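Local structure of ribonuclease T2 (Homo sapiens, 3T0O) at residues V16-E21 and T39-W44. The protein cleaves single-stranded RNA, preferentially between purine and uridine residues, and so supplies degraded microbial RNA to the innate immune sensor TLR8. Numbering follows the deposited sequence.
Sequences VQHWPE and TIHGLW
The His18 ring covers one face of the His41 ring as an offset stack, centroids 4.5 Å apart and planes at 19°. On the opposite face of His41, CZ2 of Trp44 lies over the centre; the indole comes edge-on, with His41 CE1 in its plane. The rings lie at a classic beta bulge between antiparallel strands 12-18 and 39-45 of the central RNase T2 sheet. His18 in turn takes CB of His41 over one of its own faces, while Thr39 OG1 and a water lie at its edge, in plane. Val16 CG2 rests on a face of Trp44, 3.6 Å from the centroid of the six-membered ring, a CH-pi contact. At the bulge His41 and Gly42 both face Val16, whose carbonyl O accepts from His41 N at 2.8 Å and from Gly42 N at 3.2 Å, both donors coming from the same side of its plane. The side chain of His41, the probable catalytic histidine, points toward strand 12-18 and lies beside that of Val16, both pointing the same way; CG anti to the backbone N (chi1 -169°) lays the ring against His18. Outside the pair, Gln174 hydrogen-bonds His41 ND1, and Trp44 both bonds Glu90 through NE1 and stacks on His94, two further likely catalytic residues. Beside the His18 ring, the water joins three groups: it accepts from Thr39 OG1, hydrogen-bonds His18 NE2 and donates to Ile40 O at 2.7 Å.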
loop_
_atom_site.group_PDB
_atom_site.type_symbol
_atom_site.label_atom_id
_atom_site.label_comp_id
_atom_site.label_asym_id
_atom_site.label_seq_id
_atom_site.Cartn_x
_atom_site.Cartn_y
_atom_site.Cartn_z
ATOM N N VAL A 16 -2.302 2.453 1.669
ATOM C CA VAL A 16 -1.995 1.054 1.938
ATOM C C VAL A 16 -0.749 0.739 1.162
ATOM O O VAL A 16 -0.687 0.927 -0.079
ATOM C CB VAL A 16 -3.139 0.197 1.382
ATOM C CG1 VAL A 16 -2.815 -1.287 1.713
ATOM C CG2 VAL A 16 -4.435 0.679 2.050
ATOM N N GLN A 17 0.313 0.262 1.843
ATOM C CA GLN A 17 1.564 -0.087 1.195
ATOM C C GLN A 17 1.873 -1.534 1.608
ATOM O O GLN A 17 1.506 -1.954 2.689
ATOM C CB GLN A 17 2.666 0.827 1.702
ATOM C CG GLN A 17 2.438 2.262 1.232
ATOM C CD GLN A 17 3.444 3.222 1.787
ATOM O OE1 GLN A 17 3.209 3.875 2.843
ATOM N NE2 GLN A 17 4.565 3.267 1.190
ATOM N N HIS A 18 2.505 -2.258 0.708
ATOM C CA HIS A 18 2.759 -3.683 0.972
ATOM C C HIS A 18 4.158 -4.093 0.596
ATOM O O HIS A 18 4.837 -3.395 -0.117
ATOM C CB HIS A 18 1.648 -4.582 0.406
ATOM C CG HIS A 18 1.415 -4.407 -1.078
ATOM N ND1 HIS A 18 0.289 -4.957 -1.660
ATOM C CD2 HIS A 18 2.080 -3.734 -2.041
ATOM C CE1 HIS A 18 0.336 -4.702 -2.959
ATOM N NE2 HIS A 18 1.360 -3.899 -3.203
ATOM N N TRP A 19 4.569 -5.234 1.154
ATOM C CA TRP A 19 5.915 -5.734 1.023
ATOM C C TRP A 19 5.884 -6.841 0.013
ATOM O O TRP A 19 5.339 -7.891 0.268
ATOM C CB TRP A 19 6.360 -6.227 2.396
ATOM C CG TRP A 19 7.763 -6.726 2.384
ATOM C CD1 TRP A 19 8.215 -8.031 2.671
ATOM C CD2 TRP A 19 8.942 -5.962 2.096
ATOM N NE1 TRP A 19 9.593 -8.069 2.574
ATOM C CE2 TRP A 19 10.058 -6.836 2.211
ATOM C CE3 TRP A 19 9.162 -4.618 1.778
ATOM C CZ2 TRP A 19 11.379 -6.408 2.003
ATOM C CZ3 TRP A 19 10.469 -4.196 1.548
ATOM C CH2 TRP A 19 11.554 -5.086 1.620
ATOM N N PRO A 20 6.442 -6.601 -1.166
ATOM C CA PRO A 20 6.307 -7.581 -2.245
ATOM C C PRO A 20 6.743 -8.976 -1.912
ATOM O O PRO A 20 6.076 -9.939 -2.237
ATOM C CB PRO A 20 7.225 -7.002 -3.343
ATOM C CG PRO A 20 6.969 -5.496 -3.242
ATOM C CD PRO A 20 7.002 -5.328 -1.651
ATOM N N GLU A 21 7.827 -9.159 -1.215
ATOM C CA GLU A 21 8.226 -10.546 -0.947
ATOM C C GLU A 21 7.201 -11.309 -0.123
ATOM O O GLU A 21 7.070 -12.543 -0.300
ATOM C CB GLU A 21 9.561 -10.501 -0.219
ATOM C CG GLU A 21 10.091 -11.886 0.279
ATOM C CD GLU A 21 10.241 -12.913 -0.818
ATOM O OE1 GLU A 21 10.548 -12.501 -1.928
ATOM O OE2 GLU A 21 10.142 -14.152 -0.524
ATOM N N THR A 39 5.847 -1.027 -1.571
ATOM C CA THR A 39 5.207 -0.343 -2.713
ATOM C C THR A 39 3.743 -0.059 -2.406
ATOM O O THR A 39 3.181 -0.479 -1.381
ATOM C CB THR A 39 5.232 -1.258 -4.003
ATOM O OG1 THR A 39 4.599 -2.509 -3.667
ATOM C CG2 THR A 39 6.671 -1.530 -4.362
ATOM N N ILE A 40 3.108 0.732 -3.309
ATOM C CA ILE A 40 1.736 1.127 -3.121
ATOM C C ILE A 40 0.776 0.013 -3.431
ATOM O O ILE A 40 0.836 -0.582 -4.518
ATOM C CB ILE A 40 1.398 2.292 -4.051
ATOM C CG1 ILE A 40 2.347 3.457 -3.757
ATOM C CG2 ILE A 40 -0.078 2.658 -3.825
ATOM C CD1 ILE A 40 2.230 4.581 -4.832
ATOM N N HIS A 41 -0.087 -0.318 -2.486
ATOM C CA HIS A 41 -1.243 -1.127 -2.807
ATOM C C HIS A 41 -2.378 -0.226 -3.290
ATOM O O HIS A 41 -2.864 -0.382 -4.426
ATOM C CB HIS A 41 -1.632 -1.892 -1.598
ATOM C CG HIS A 41 -2.644 -2.930 -1.914
ATOM N ND1 HIS A 41 -2.985 -3.913 -1.014
ATOM C CD2 HIS A 41 -3.375 -3.150 -3.029
ATOM C CE1 HIS A 41 -3.915 -4.691 -1.547
ATOM N NE2 HIS A 41 -4.169 -4.267 -2.773
ATOM N N GLY A 42 -2.759 0.780 -2.489
ATOM C CA GLY A 42 -3.682 1.749 -3.020
ATOM C C GLY A 42 -4.013 2.810 -1.981
ATOM O O GLY A 42 -3.494 2.801 -0.874
ATOM N N LEU A 43 -4.853 3.755 -2.407
ATOM C CA LEU A 43 -5.348 4.808 -1.587
ATOM C C LEU A 43 -6.845 4.635 -1.481
ATOM O O LEU A 43 -7.571 4.841 -2.445
ATOM C CB LEU A 43 -4.964 6.165 -2.197
ATOM C CG LEU A 43 -5.536 7.331 -1.401
ATOM C CD1 LEU A 43 -4.866 7.448 -0.060
ATOM C CD2 LEU A 43 -5.274 8.667 -2.193
ATOM N N TRP A 44 -7.275 4.131 -0.346
ATOM C CA TRP A 44 -8.646 3.621 -0.284
ATOM C C TRP A 44 -9.559 4.431 0.622
ATOM O O TRP A 44 -9.254 4.602 1.807
ATOM C CB TRP A 44 -8.580 2.242 0.363
ATOM C CG TRP A 44 -7.784 1.214 -0.402
ATOM C CD1 TRP A 44 -7.338 1.273 -1.620
ATOM C CD2 TRP A 44 -7.434 -0.065 0.119
ATOM N NE1 TRP A 44 -6.644 0.105 -1.952
ATOM C CE2 TRP A 44 -6.711 -0.720 -0.868
ATOM C CE3 TRP A 44 -7.693 -0.704 1.325
ATOM C CZ2 TRP A 44 -6.196 -2.012 -0.699
ATOM C CZ3 TRP A 44 -7.165 -1.975 1.497
ATOM C CH2 TRP A 44 -6.423 -2.564 0.542
HETATM O O HOH W 1 2.505 -2.474 -5.444
#